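PDB 3E96: dihydrodipicolinate synthase from Bacillus clausii KSM-K16, which probably catalyses the condensation of pyruvate with aspartate semialdehyde to 4-hydroxy-tetrahydrodipicolinate. Local coordinates for residues B[58-63]-B[88-93]; B[70-75]-B[103-108]; B[113-118]-B[126-131]; B[169-174]-B[201-206]; B[195-200]-B[247-252]. One frame throughout, in Å; residues are numbered along the deposited sequence.

Contacts 1 to 4 lie among the loops and outer helices of an eight-stranded TIM barrel; contact 5 joins one of its loops to helix 235-252, which follows the last strand. Contacts 1 and 3 adjoin, centres 12 Å apart: Tyr90 O and Tyr128 OH lie 2.6 Å from each other, and both contacts touch the second subunit. Contact 2 shares helix 92-105 with contact 1. Contacts 4 and 5 pair likewise, centres 13 Å apart, joined where Asn171 OD1 meets Thr195 OG1 at 2.7 Å. All but contact 2 lie near the predicted active site: the side chains of Met114, Tyr60, Asn171 and Ala196 are about 5, 8, 8 and 8 Å from that of Tyr143.

Contact 1. Residues B[58-63]-B[88-93]; sequences EFYALS and IGYATS
Phe59 reaches tip to tip toward Tyr90, with CG anti to its own backbone N (chi1 172°); its CZ lies 3.6 Å from Tyr90 CE2. The two rings meet obliquely, planes at 35°. The same CZ approaches the backbone at Gly89 N, 3.9 Å away, and the carbonyl oxygen of Phe59 accepts a hydrogen bond from a water that also binds Tyr90 OH. Tyr60 slides past Tyr90 in the opposite direction and turns its edge to the Tyr90 face in an offset edge-to-face pair, planes at 84°. Its CD1 stands 3.4 Å from Tyr90 OH, and a second water links Tyr60 OH to Tyr90 N. This aromatic cluster joins two loops of the TIM barrel, one following strand 49-50 and one following strand 83-88, and Tyr90 also meets Tyr90 of the second subunit. An alanine in place of Tyr90 would probably open a gap beside Phe59 and Tyr60 and leave the water between Phe59 O and Leu62 O without its phenolic partner. Farther along, Leu62 takes part mainly through its carbonyl oxygen, which receives a hydrogen bond from that water at 2.7 Å.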
# COMPACT_ATOMS: atom_id res chain seq x y z
N GLU B 58 8.75 9.65 0.65
CA GLU B 58 7.53 9.52 -0.14
C GLU B 58 7.75 8.59 -1.34
O GLU B 58 7.36 8.88 -2.47
CB GLU B 58 7.03 10.89 -0.59
CG GLU B 58 6.49 11.73 0.56
CD GLU B 58 6.07 13.12 0.12
OE1 GLU B 58 4.93 13.27 -0.37
OE2 GLU B 58 6.89 14.05 0.27
N PHE B 59 8.39 7.47 -1.05
CA PHE B 59 8.70 6.44 -2.04
C PHE B 59 7.54 6.09 -2.97
O PHE B 59 7.70 6.06 -4.19
CB PHE B 59 9.18 5.19 -1.30
CG PHE B 59 9.36 3.99 -2.18
CD1 PHE B 59 10.33 3.97 -3.17
CD2 PHE B 59 8.57 2.85 -1.99
CE1 PHE B 59 10.52 2.84 -3.96
CE2 PHE B 59 8.75 1.72 -2.77
CZ PHE B 59 9.73 1.72 -3.77
N TYR B 60 6.37 5.83 -2.39
CA TYR B 60 5.22 5.44 -3.20
C TYR B 60 4.65 6.54 -4.09
O TYR B 60 3.81 6.27 -4.95
CB TYR B 60 4.13 4.86 -2.29
CG TYR B 60 4.56 3.54 -1.70
CD1 TYR B 60 4.81 2.44 -2.53
CD2 TYR B 60 4.76 3.38 -0.33
CE1 TYR B 60 5.25 1.23 -2.01
CE2 TYR B 60 5.20 2.17 0.21
CZ TYR B 60 5.43 1.10 -0.64
OH TYR B 60 5.85 -0.11 -0.13
N ALA B 61 5.11 7.77 -3.90
CA ALA B 61 4.65 8.89 -4.73
C ALA B 61 5.63 9.09 -5.89
O ALA B 61 5.44 9.97 -6.74
CB ALA B 61 4.56 10.16 -3.89
N LEU B 62 6.67 8.26 -5.94
CA LEU B 62 7.67 8.35 -7.01
C LEU B 62 7.43 7.30 -8.08
O LEU B 62 6.95 6.20 -7.79
CB LEU B 62 9.08 8.14 -6.44
CG LEU B 62 9.57 8.98 -5.26
CD1 LEU B 62 10.93 8.45 -4.81
CD2 LEU B 62 9.66 10.44 -5.66
N SER B 63 7.77 7.62 -9.32
CA SER B 63 7.63 6.64 -10.39
C SER B 63 8.84 5.72 -10.17
O SER B 63 9.74 6.06 -9.40
CB SER B 63 7.75 7.31 -11.75
OG SER B 63 9.04 7.85 -11.93
N ILE B 88 13.31 -0.38 -1.50
CA ILE B 88 12.75 -1.05 -2.67
C ILE B 88 11.42 -1.69 -2.28
O ILE B 88 11.13 -1.84 -1.08
CB ILE B 88 13.71 -2.14 -3.24
CG1 ILE B 88 13.93 -3.25 -2.21
CG2 ILE B 88 15.05 -1.51 -3.62
CD1 ILE B 88 14.82 -4.39 -2.74
N GLY B 89 10.61 -2.05 -3.26
CA GLY B 89 9.32 -2.65 -2.95
C GLY B 89 8.52 -3.07 -4.18
O GLY B 89 9.09 -3.26 -5.25
N TYR B 90 7.20 -3.22 -4.00
CA TYR B 90 6.27 -3.62 -5.05
C TYR B 90 6.33 -5.13 -5.33
O TYR B 90 6.77 -5.90 -4.49
CB TYR B 90 6.53 -2.83 -6.34
CG TYR B 90 6.36 -1.34 -6.17
CD1 TYR B 90 5.12 -0.80 -5.82
CD2 TYR B 90 7.43 -0.46 -6.36
CE1 TYR B 90 4.94 0.58 -5.68
CE2 TYR B 90 7.27 0.92 -6.22
CZ TYR B 90 6.02 1.43 -5.88
OH TYR B 90 5.86 2.79 -5.75
N ALA B 91 5.87 -5.54 -6.51
CA ALA B 91 5.89 -6.95 -6.88
C ALA B 91 7.33 -7.47 -6.76
O ALA B 91 8.28 -6.71 -6.97
CB ALA B 91 5.37 -7.14 -8.30
N THR B 92 7.50 -8.75 -6.45
CA THR B 92 8.85 -9.30 -6.30
C THR B 92 9.79 -8.98 -7.46
O THR B 92 10.93 -8.58 -7.24
CB THR B 92 8.83 -10.83 -6.06
OG1 THR B 92 8.25 -11.50 -7.19
CG2 THR B 92 8.01 -11.16 -4.83
N SER B 93 9.33 -9.16 -8.70
CA SER B 93 10.18 -8.88 -9.85
C SER B 93 10.58 -7.40 -9.87
O SER B 93 11.72 -7.06 -10.19
CB SER B 93 9.46 -9.22 -11.16
OG SER B 93 8.34 -8.39 -11.36
O HOH W 1 8.08 4.33 -6.29
O HOH W 2 5.95 -2.56 -1.49
O HOH W 3 2.90 3.89 -5.59

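Contact 2. Residues B[70-75]-B[103-108]; sequences EVRRTV and KAAGAD
Glu70 O is gripped by two donors of one residue, Thr74 N and Thr74 OG1, which arrive from opposite faces of the carbonyl plane. The hydroxyl bond, Thr74 OG1 to Glu70 O, is 2.7 Å long and comes from 35° out of that plane. Across the contact no hydrogen bond forms, and the meeting is one of small apolar groups: Val71 and Val75, one helical turn apart, face the end of the other helix together with the aliphatic part of Arg72. Ala105 CB touches Arg72 CG at 3.7 Å, while the guanidinium of Arg72 is held by Glu69 through a salt bridge. With CG1 anti to its backbone N (chi1 172°), Val75 sets that methyl 3.6 Å from Ala105 O; its CG2 lies 3.9 Å from Gly106 C. Gly106 ends the helix in a Schellman motif with phi 113°, where a CB would press on Val75 CG1 and on the preceding carbonyl oxygen. Val71 CG1 reaches Ala107 CB at 4.3 Å. The contact thus joins neighbouring outer helices of the barrel, 64-78 and the C-terminal end of 92-105, with Val71 also resting on Ala86 of strand 83-88.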
# COMPACT_ATOMS: atom_id res chain seq x y z
N GLU B 70 16.70 8.67 -7.61
CA GLU B 70 16.96 9.19 -6.28
C GLU B 70 18.12 8.43 -5.64
O GLU B 70 18.98 9.02 -4.99
CB GLU B 70 15.72 9.11 -5.38
CG GLU B 70 15.99 9.58 -3.95
CD GLU B 70 14.72 9.88 -3.17
OE1 GLU B 70 14.00 10.82 -3.57
OE2 GLU B 70 14.46 9.19 -2.17
N VAL B 71 18.15 7.11 -5.83
CA VAL B 71 19.24 6.32 -5.27
C VAL B 71 20.56 6.75 -5.92
O VAL B 71 21.55 6.94 -5.22
CB VAL B 71 19.01 4.80 -5.49
CG1 VAL B 71 20.21 4.01 -4.98
CG2 VAL B 71 17.76 4.36 -4.75
N ARG B 72 20.56 6.92 -7.24
CA ARG B 72 21.77 7.35 -7.94
C ARG B 72 22.24 8.71 -7.43
O ARG B 72 23.42 8.90 -7.14
CB ARG B 72 21.53 7.43 -9.45
CG ARG B 72 21.28 6.08 -10.11
CD ARG B 72 21.35 6.19 -11.64
NE ARG B 72 20.22 6.91 -12.21
CZ ARG B 72 19.13 6.33 -12.70
NH1 ARG B 72 19.00 5.00 -12.68
NH2 ARG B 72 18.16 7.06 -13.22
N ARG B 73 21.31 9.66 -7.33
CA ARG B 73 21.63 11.00 -6.85
C ARG B 73 22.22 10.95 -5.44
O ARG B 73 23.16 11.68 -5.12
CB ARG B 73 20.37 11.87 -6.84
CG ARG B 73 19.79 12.17 -8.22
CD ARG B 73 20.33 13.48 -8.79
NE ARG B 73 19.84 13.73 -10.14
CZ ARG B 73 19.99 14.88 -10.80
NH1 ARG B 73 20.62 15.90 -10.23
NH2 ARG B 73 19.51 15.00 -12.03
N THR B 74 21.66 10.10 -4.59
CA THR B 74 22.13 9.97 -3.21
C THR B 74 23.58 9.51 -3.17
O THR B 74 24.40 10.08 -2.45
CB THR B 74 21.26 8.98 -2.42
OG1 THR B 74 19.89 9.41 -2.46
CG2 THR B 74 21.72 8.91 -0.96
N VAL B 75 23.90 8.48 -3.95
CA VAL B 75 25.26 7.97 -3.99
C VAL B 75 26.21 9.09 -4.41
O VAL B 75 27.29 9.25 -3.84
CB VAL B 75 25.39 6.79 -4.98
CG1 VAL B 75 26.85 6.40 -5.16
CG2 VAL B 75 24.59 5.60 -4.46
N LYS B 103 22.11 -1.54 -6.58
CA LYS B 103 23.42 -2.18 -6.51
C LYS B 103 24.35 -1.58 -7.56
O LYS B 103 25.48 -1.18 -7.27
CB LYS B 103 23.30 -3.69 -6.77
CG LYS B 103 22.59 -4.45 -5.67
CD LYS B 103 22.18 -5.85 -6.13
CE LYS B 103 23.36 -6.67 -6.62
NZ LYS B 103 22.90 -8.00 -7.11
N ALA B 104 23.86 -1.51 -8.79
CA ALA B 104 24.65 -0.95 -9.89
C ALA B 104 24.98 0.52 -9.65
O ALA B 104 26.04 0.99 -10.05
CB ALA B 104 23.89 -1.11 -11.20
N ALA B 105 24.07 1.24 -9.00
CA ALA B 105 24.28 2.66 -8.72
C ALA B 105 25.36 2.90 -7.67
O ALA B 105 25.93 3.99 -7.60
CB ALA B 105 22.96 3.29 -8.28
N GLY B 106 25.63 1.90 -6.84
CA GLY B 106 26.64 2.06 -5.82
C GLY B 106 26.11 2.05 -4.40
O GLY B 106 26.82 2.43 -3.47
N ALA B 107 24.86 1.64 -4.22
CA ALA B 107 24.27 1.58 -2.88
C ALA B 107 25.00 0.51 -2.08
O ALA B 107 25.63 -0.38 -2.66
CB ALA B 107 22.79 1.25 -2.96
N ASP B 108 24.92 0.58 -0.76
CA ASP B 108 25.58 -0.38 0.12
C ASP B 108 24.66 -1.52 0.51
O ASP B 108 25.12 -2.61 0.84
CB ASP B 108 26.08 0.34 1.36
CG ASP B 108 27.12 1.39 1.03
OD1 ASP B 108 28.23 1.01 0.60
OD2 ASP B 108 26.82 2.60 1.19

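Contact 3. Residues B[113-118]-B[126-131]; sequences HMPIHP and YAYFRD
Pro115 is the bump of this contact, its ring filling the hollow between the rings of Tyr128 and Phe129. Tyr128 CG, anti to the backbone N (chi1 178°), is directed at the loop, and the side chain slides past Pro115 in the opposite direction. Pro115 CB sits over one Tyr128 face in a CH-pi contact, 4.0 Å from the centroid and 15° off the normal, while CD meets Phe129 CZ at 3.9 Å. Met114, about 5 Å from the predicted active-site Tyr143 between side chains, sets SD at the Phe129 edge, a Met-aromatic contact. His117 turns its edge to the Tyr128 face in an offset edge-to-face pair, 4.3 Å from CE1 to CE1, and packs on Pro281 of the second subunit. A water donates to His113 O and to Tyr128 OH, which is also hydrogen-bonded to Tyr90 O. The loop after strand 109-112 is thereby fastened to helix 122-136, whose Tyr128 and Phe129 also rest on Ile112 of that strand.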
# COMPACT_ATOMS: atom_id res chain seq x y z
N HIS B 113 10.69 -2.64 1.73
CA HIS B 113 9.49 -2.13 2.38
C HIS B 113 8.55 -3.28 2.66
O HIS B 113 8.66 -4.34 2.05
CB HIS B 113 8.76 -1.14 1.47
CG HIS B 113 9.36 0.23 1.45
ND1 HIS B 113 9.17 1.14 2.47
CD2 HIS B 113 10.17 0.84 0.55
CE1 HIS B 113 9.83 2.25 2.19
NE2 HIS B 113 10.45 2.09 1.04
N MET B 114 7.63 -3.07 3.59
CA MET B 114 6.63 -4.09 3.89
C MET B 114 5.78 -4.11 2.63
O MET B 114 5.44 -3.05 2.10
CB MET B 114 5.78 -3.66 5.09
CG MET B 114 4.79 -4.71 5.58
SD MET B 114 5.60 -6.08 6.47
CE MET B 114 4.24 -7.40 6.39
N PRO B 115 5.43 -5.30 2.11
CA PRO B 115 4.61 -5.32 0.90
C PRO B 115 3.29 -4.57 1.13
O PRO B 115 2.71 -4.65 2.21
CB PRO B 115 4.42 -6.81 0.63
CG PRO B 115 4.56 -7.44 2.01
CD PRO B 115 5.71 -6.66 2.59
N ILE B 116 2.82 -3.84 0.12
CA ILE B 116 1.58 -3.09 0.27
C ILE B 116 0.33 -3.82 -0.22
O ILE B 116 -0.76 -3.24 -0.24
CB ILE B 116 1.66 -1.69 -0.41
CG1 ILE B 116 2.31 -1.79 -1.80
CG2 ILE B 116 2.44 -0.73 0.48
CD1 ILE B 116 1.50 -2.54 -2.82
N HIS B 117 0.47 -5.08 -0.60
CA HIS B 117 -0.68 -5.86 -1.08
C HIS B 117 -1.75 -5.89 0.01
O HIS B 117 -1.44 -6.09 1.19
CB HIS B 117 -0.26 -7.30 -1.40
CG HIS B 117 0.95 -7.41 -2.27
ND1 HIS B 117 2.17 -6.86 -1.93
CD2 HIS B 117 1.14 -8.05 -3.45
CE1 HIS B 117 3.05 -7.16 -2.86
NE2 HIS B 117 2.46 -7.88 -3.80
N PRO B 118 -3.03 -5.71 -0.36
CA PRO B 118 -4.09 -5.74 0.65
C PRO B 118 -4.25 -7.12 1.29
O PRO B 118 -4.79 -7.24 2.39
CB PRO B 118 -5.34 -5.32 -0.13
CG PRO B 118 -5.04 -5.79 -1.52
CD PRO B 118 -3.59 -5.39 -1.69
N TYR B 126 6.89 -14.27 4.36
CA TYR B 126 8.20 -14.89 4.50
C TYR B 126 8.77 -15.12 3.10
O TYR B 126 9.90 -14.74 2.80
CB TYR B 126 8.08 -16.23 5.23
CG TYR B 126 9.31 -17.09 5.08
CD1 TYR B 126 10.47 -16.81 5.80
CD2 TYR B 126 9.34 -18.13 4.16
CE1 TYR B 126 11.63 -17.56 5.60
CE2 TYR B 126 10.49 -18.88 3.95
CZ TYR B 126 11.63 -18.59 4.67
OH TYR B 126 12.77 -19.33 4.45
N ALA B 127 7.99 -15.76 2.23
CA ALA B 127 8.42 -16.04 0.87
C ALA B 127 8.74 -14.75 0.12
O ALA B 127 9.72 -14.68 -0.62
CB ALA B 127 7.34 -16.83 0.13
N TYR B 128 7.90 -13.73 0.31
CA TYR B 128 8.11 -12.45 -0.35
C TYR B 128 9.51 -11.92 -0.08
O TYR B 128 10.28 -11.65 -1.00
CB TYR B 128 7.07 -11.43 0.13
CG TYR B 128 7.25 -10.06 -0.49
CD1 TYR B 128 6.86 -9.81 -1.80
CD2 TYR B 128 7.85 -9.02 0.23
CE1 TYR B 128 7.06 -8.56 -2.39
CE2 TYR B 128 8.05 -7.77 -0.34
CZ TYR B 128 7.65 -7.54 -1.65
OH TYR B 128 7.86 -6.31 -2.21
N PHE B 129 9.85 -11.77 1.20
CA PHE B 129 11.16 -11.27 1.57
C PHE B 129 12.28 -12.23 1.17
O PHE B 129 13.31 -11.81 0.62
CB PHE B 129 11.23 -11.02 3.08
CG PHE B 129 10.43 -9.81 3.53
CD1 PHE B 129 10.66 -8.56 2.97
CD2 PHE B 129 9.48 -9.93 4.54
CE1 PHE B 129 9.95 -7.43 3.40
CE2 PHE B 129 8.76 -8.81 4.98
CZ PHE B 129 9.00 -7.56 4.41
N ARG B 130 12.08 -13.51 1.43
CA ARG B 130 13.10 -14.50 1.09
C ARG B 130 13.45 -14.48 -0.40
O ARG B 130 14.62 -14.44 -0.75
CB ARG B 130 12.63 -15.90 1.47
CG ARG B 130 13.66 -16.98 1.18
CD ARG B 130 12.97 -18.32 1.01
NE ARG B 130 11.96 -18.24 -0.04
CZ ARG B 130 11.04 -19.17 -0.26
NH1 ARG B 130 10.99 -20.25 0.51
NH2 ARG B 130 10.15 -19.01 -1.24
N ASP B 131 12.43 -14.50 -1.25
CA ASP B 131 12.66 -14.51 -2.70
C ASP B 131 13.48 -13.32 -3.17
O ASP B 131 14.38 -13.47 -4.00
CB ASP B 131 11.33 -14.53 -3.46
CG ASP B 131 10.60 -15.86 -3.33
OD1 ASP B 131 11.21 -16.84 -2.87
OD2 ASP B 131 9.41 -15.91 -3.71
O HOH W 4 7.75 -4.23 -0.47

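Contact 4. Residues B[169-174]-B[201-206]; sequences AINDLP and PFFWHA
Asn171 and Phe203 cross at about a right angle, amide and ring planes 89° apart, with the amide oxygen directed at the outer end of the ring. Asn171 OD1 comes to 3.5 Å from Phe203 CE1, and Ile170 O approaches the ring from the backbone, 3.6 Å from Phe203 CZ. Phe203 holds CG anti to its carbonyl carbon (chi1 -85°), and the ring beyond extends from the helix to these two oxygens. Leu173 takes a different path: a single methyl, CD1, serves three residues of helix 200-206. It lies 3.6 Å from Phe202 O, 4.0 Å from Phe203 CD1 and 4.3 Å from Ala206 CB, while the Phe202 ring itself leads away to meet Trp239 and Trp242. Replacing Phe203 by an alanine would probably open a gap between Leu173 CD1 and the turn at Asn171, and leave the Asn171 amide without the ring that it crosses. Asn171 is the centre of an inverse gamma turn, just before Asp172 caps helix 173-180. The contact joins the loop after strand 163-168 and the start of its helix to the next helix of the barrel. No hydrogen bond spans the two segments: two oxygens meet the ring at van der Waals range, and Asn171 OD1 has its hydrogen bond with Thr195 OG1, which suggests that shape and apolar burial hold the segments together while Thr195 fixes the amide.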
# COMPACT_ATOMS: atom_id res chain seq x y z
N ALA B 169 8.86 -2.25 13.10
CA ALA B 169 7.96 -1.11 13.19
C ALA B 169 6.59 -1.39 13.79
O ALA B 169 5.61 -0.71 13.46
CB ALA B 169 7.81 -0.48 11.81
N ILE B 170 6.51 -2.40 14.65
CA ILE B 170 5.28 -2.73 15.34
C ILE B 170 5.57 -2.26 16.76
O ILE B 170 6.48 -2.77 17.41
CB ILE B 170 5.02 -4.25 15.34
CG1 ILE B 170 4.90 -4.75 13.90
CG2 ILE B 170 3.74 -4.56 16.12
CD1 ILE B 170 4.72 -6.26 13.78
N ASN B 171 4.81 -1.27 17.23
CA ASN B 171 5.05 -0.73 18.56
C ASN B 171 4.45 -1.58 19.67
O ASN B 171 3.63 -1.13 20.46
CB ASN B 171 4.54 0.71 18.64
CG ASN B 171 5.35 1.65 17.76
OD1 ASN B 171 6.57 1.51 17.66
ND2 ASN B 171 4.67 2.61 17.12
N ASP B 172 4.90 -2.83 19.70
CA ASP B 172 4.47 -3.80 20.69
C ASP B 172 5.77 -4.23 21.35
O ASP B 172 6.48 -5.09 20.83
CB ASP B 172 3.81 -4.98 19.97
CG ASP B 172 3.18 -5.97 20.93
OD1 ASP B 172 3.79 -6.24 21.98
OD2 ASP B 172 2.09 -6.48 20.62
N LEU B 173 6.09 -3.62 22.49
CA LEU B 173 7.35 -3.92 23.17
C LEU B 173 7.54 -5.38 23.58
O LEU B 173 8.62 -5.93 23.39
CB LEU B 173 7.53 -2.98 24.37
CG LEU B 173 7.99 -1.55 24.03
CD1 LEU B 173 9.36 -1.59 23.38
CD2 LEU B 173 7.00 -0.89 23.09
N PRO B 174 6.51 -6.03 24.16
CA PRO B 174 6.72 -7.44 24.54
C PRO B 174 7.05 -8.28 23.31
O PRO B 174 7.90 -9.16 23.36
CB PRO B 174 5.38 -7.83 25.17
CG PRO B 174 4.95 -6.54 25.82
CD PRO B 174 5.24 -5.52 24.72
N PRO B 201 13.68 5.14 22.83
CA PRO B 201 14.12 4.80 24.19
C PRO B 201 13.58 3.46 24.69
O PRO B 201 14.29 2.68 25.32
CB PRO B 201 13.62 5.98 25.02
CG PRO B 201 13.62 7.12 24.04
CD PRO B 201 13.05 6.47 22.79
N PHE B 202 12.32 3.20 24.39
CA PHE B 202 11.66 1.96 24.81
C PHE B 202 12.22 0.76 24.06
O PHE B 202 12.49 -0.29 24.65
CB PHE B 202 10.16 2.11 24.59
CG PHE B 202 9.58 3.34 25.24
CD1 PHE B 202 9.32 3.36 26.61
CD2 PHE B 202 9.34 4.49 24.49
CE1 PHE B 202 8.83 4.51 27.23
CE2 PHE B 202 8.86 5.65 25.10
CZ PHE B 202 8.60 5.67 26.47
N PHE B 203 12.40 0.89 22.75
CA PHE B 203 12.96 -0.19 21.95
C PHE B 203 14.40 -0.45 22.38
O PHE B 203 14.83 -1.60 22.45
CB PHE B 203 12.96 0.17 20.46
CG PHE B 203 11.68 -0.14 19.75
CD1 PHE B 203 10.49 0.49 20.12
CD2 PHE B 203 11.66 -1.05 18.69
CE1 PHE B 203 9.30 0.23 19.44
CE2 PHE B 203 10.47 -1.32 18.00
CZ PHE B 203 9.29 -0.68 18.38
N TRP B 204 15.14 0.62 22.67
CA TRP B 204 16.54 0.48 23.07
C TRP B 204 16.67 -0.39 24.31
O TRP B 204 17.50 -1.30 24.36
CB TRP B 204 17.16 1.86 23.32
CG TRP B 204 18.67 1.83 23.36
CD1 TRP B 204 19.46 1.51 24.43
CD2 TRP B 204 19.55 2.10 22.27
NE1 TRP B 204 20.79 1.57 24.07
CE2 TRP B 204 20.87 1.93 22.75
CE3 TRP B 204 19.36 2.48 20.93
CZ2 TRP B 204 22.00 2.12 21.93
CZ3 TRP B 204 20.48 2.67 20.12
CH2 TRP B 204 21.78 2.49 20.63
N HIS B 205 15.84 -0.11 25.32
CA HIS B 205 15.85 -0.87 26.56
C HIS B 205 15.53 -2.34 26.28
O HIS B 205 16.05 -3.24 26.95
CB HIS B 205 14.81 -0.30 27.53
CG HIS B 205 14.56 -1.17 28.73
ND1 HIS B 205 15.50 -1.35 29.72
CD2 HIS B 205 13.49 -1.92 29.08
CE1 HIS B 205 15.01 -2.17 30.64
NE2 HIS B 205 13.80 -2.53 30.27
N ALA B 206 14.69 -2.58 25.28
CA ALA B 206 14.28 -3.94 24.92
C ALA B 206 15.24 -4.68 23.98
O ALA B 206 15.04 -5.87 23.71
CB ALA B 206 12.88 -3.91 24.31

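Contact 5. Residues B[195-200]-B[247-252]; sequences TAEKWA and PFEDLR
Lys198 NZ donates to Asp250 OD1 at 2.8 Å, a salt bridge that uses the syn lone pair of the carboxylate. The lysine chain is extended throughout, with CG anti to the backbone N (chi1 175°), and crosses the Asp250 side chain at about a right angle. A water that donates to Asp250 OD2 also accepts a weak bond from Lys198 NZ. Glu249 is held from its own helix by Arg252, whose NH1 meets OE2 at 2.9 Å, again on the syn side. Its other oxygen, OE1, receives a bond from a water that also bridges to Thr195 O and Lys198 N. A further water donates to Glu197 OE1 and Glu249 OE2, which stand 4.5 Å apart; it and Arg252 would be expected to ease the repulsion between these carboxylates. Packing is modest: Ala196 CB lies 3.6 Å from Glu249 OE1, and Lys198 CB is 4.1 Å from Glu249 CB. The contact ties the loop after strand 190-193 to helix 235-252, which follows the last barrel strand in sequence; on that helix Phe248 packs on helices 262-270 and 287-299, while Glu197 of the loop reaches Ser213 at the end of strand 210-213.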
# COMPACT_ATOMS: atom_id res chain seq x y z
N THR B 195 10.24 3.08 14.24
CA THR B 195 9.22 4.09 14.53
C THR B 195 9.74 5.40 15.12
O THR B 195 8.99 6.17 15.71
CB THR B 195 8.13 3.49 15.44
OG1 THR B 195 8.73 2.79 16.53
CG2 THR B 195 7.27 2.49 14.63
N ALA B 196 11.04 5.63 14.94
CA ALA B 196 11.73 6.85 15.34
C ALA B 196 11.86 7.22 16.82
O ALA B 196 11.59 6.42 17.71
CB ALA B 196 11.16 8.04 14.56
N GLU B 197 12.30 8.45 17.04
CA GLU B 197 12.57 8.97 18.38
C GLU B 197 11.53 8.81 19.49
O GLU B 197 11.91 8.62 20.64
CB GLU B 197 12.99 10.45 18.28
CG GLU B 197 14.36 10.63 17.61
CD GLU B 197 14.28 10.86 16.11
OE1 GLU B 197 13.28 10.46 15.48
OE2 GLU B 197 15.24 11.44 15.55
N LYS B 198 10.24 8.88 19.17
CA LYS B 198 9.24 8.72 20.21
C LYS B 198 9.34 7.33 20.84
O LYS B 198 9.15 7.15 22.04
CB LYS B 198 7.82 8.91 19.65
CG LYS B 198 6.71 8.63 20.67
CD LYS B 198 5.33 8.94 20.12
CE LYS B 198 4.24 8.59 21.13
NZ LYS B 198 2.87 8.80 20.59
N TRP B 199 9.67 6.34 20.01
CA TRP B 199 9.75 4.96 20.49
C TRP B 199 11.15 4.42 20.76
O TRP B 199 11.30 3.40 21.44
CB TRP B 199 9.02 4.04 19.50
CG TRP B 199 7.55 4.31 19.46
CD1 TRP B 199 6.90 5.20 18.65
CD2 TRP B 199 6.56 3.74 20.31
NE1 TRP B 199 5.55 5.21 18.96
CE2 TRP B 199 5.32 4.32 19.98
CE3 TRP B 199 6.60 2.78 21.34
CZ2 TRP B 199 4.13 3.99 20.63
CZ3 TRP B 199 5.42 2.45 21.99
CH2 TRP B 199 4.20 3.05 21.63
N ALA B 200 12.17 5.10 20.25
CA ALA B 200 13.55 4.65 20.40
C ALA B 200 14.00 4.30 21.82
O ALA B 200 14.66 3.28 22.03
CB ALA B 200 14.50 5.70 19.80
N PRO B 247 6.46 15.89 21.16
CA PRO B 247 5.40 16.71 20.56
C PRO B 247 5.49 16.79 19.04
O PRO B 247 4.47 16.79 18.34
CB PRO B 247 5.58 18.06 21.24
CG PRO B 247 6.11 17.68 22.60
CD PRO B 247 7.12 16.61 22.26
N PHE B 248 6.71 16.87 18.52
CA PHE B 248 6.93 16.95 17.09
C PHE B 248 6.49 15.65 16.42
O PHE B 248 5.82 15.66 15.39
CB PHE B 248 8.41 17.20 16.79
CG PHE B 248 8.71 17.40 15.32
CD1 PHE B 248 8.27 18.54 14.66
CD2 PHE B 248 9.44 16.44 14.62
CE1 PHE B 248 8.56 18.73 13.30
CE2 PHE B 248 9.73 16.62 13.26
CZ PHE B 248 9.29 17.77 12.61
N GLU B 249 6.87 14.52 17.02
CA GLU B 249 6.51 13.23 16.48
C GLU B 249 5.00 13.00 16.54
O GLU B 249 4.42 12.40 15.64
CB GLU B 249 7.26 12.11 17.21
CG GLU B 249 8.76 12.11 16.90
CD GLU B 249 9.05 11.85 15.43
OE1 GLU B 249 8.78 10.73 14.95
OE2 GLU B 249 9.53 12.77 14.73
N ASP B 250 4.36 13.49 17.60
CA ASP B 250 2.91 13.33 17.72
C ASP B 250 2.19 14.17 16.66
O ASP B 250 1.16 13.75 16.13
CB ASP B 250 2.42 13.71 19.11
CG ASP B 250 2.79 12.68 20.16
OD1 ASP B 250 2.97 11.49 19.79
OD2 ASP B 250 2.88 13.04 21.35
N LEU B 251 2.74 15.34 16.36
CA LEU B 251 2.13 16.20 15.35
C LEU B 251 2.24 15.53 13.97
O LEU B 251 1.32 15.61 13.16
CB LEU B 251 2.81 17.57 15.34
CG LEU B 251 2.19 18.63 14.42
CD1 LEU B 251 0.69 18.73 14.66
CD2 LEU B 251 2.87 19.97 14.70
N ARG B 252 3.38 14.89 13.72
CA ARG B 252 3.61 14.18 12.47
C ARG B 252 2.65 12.99 12.37
O ARG B 252 2.22 12.60 11.29
CB ARG B 252 5.04 13.64 12.40
CG ARG B 252 6.13 14.69 12.24
CD ARG B 252 7.49 14.02 12.21
NE ARG B 252 7.63 13.10 11.08
CZ ARG B 252 8.59 12.19 10.97
NH1 ARG B 252 9.50 12.06 11.93
NH2 ARG B 252 8.64 11.41 9.90
O HOH W 5 8.57 8.65 16.62
O HOH W 6 12.01 11.46 13.43
O HOH W 7 2.88 10.95 23.00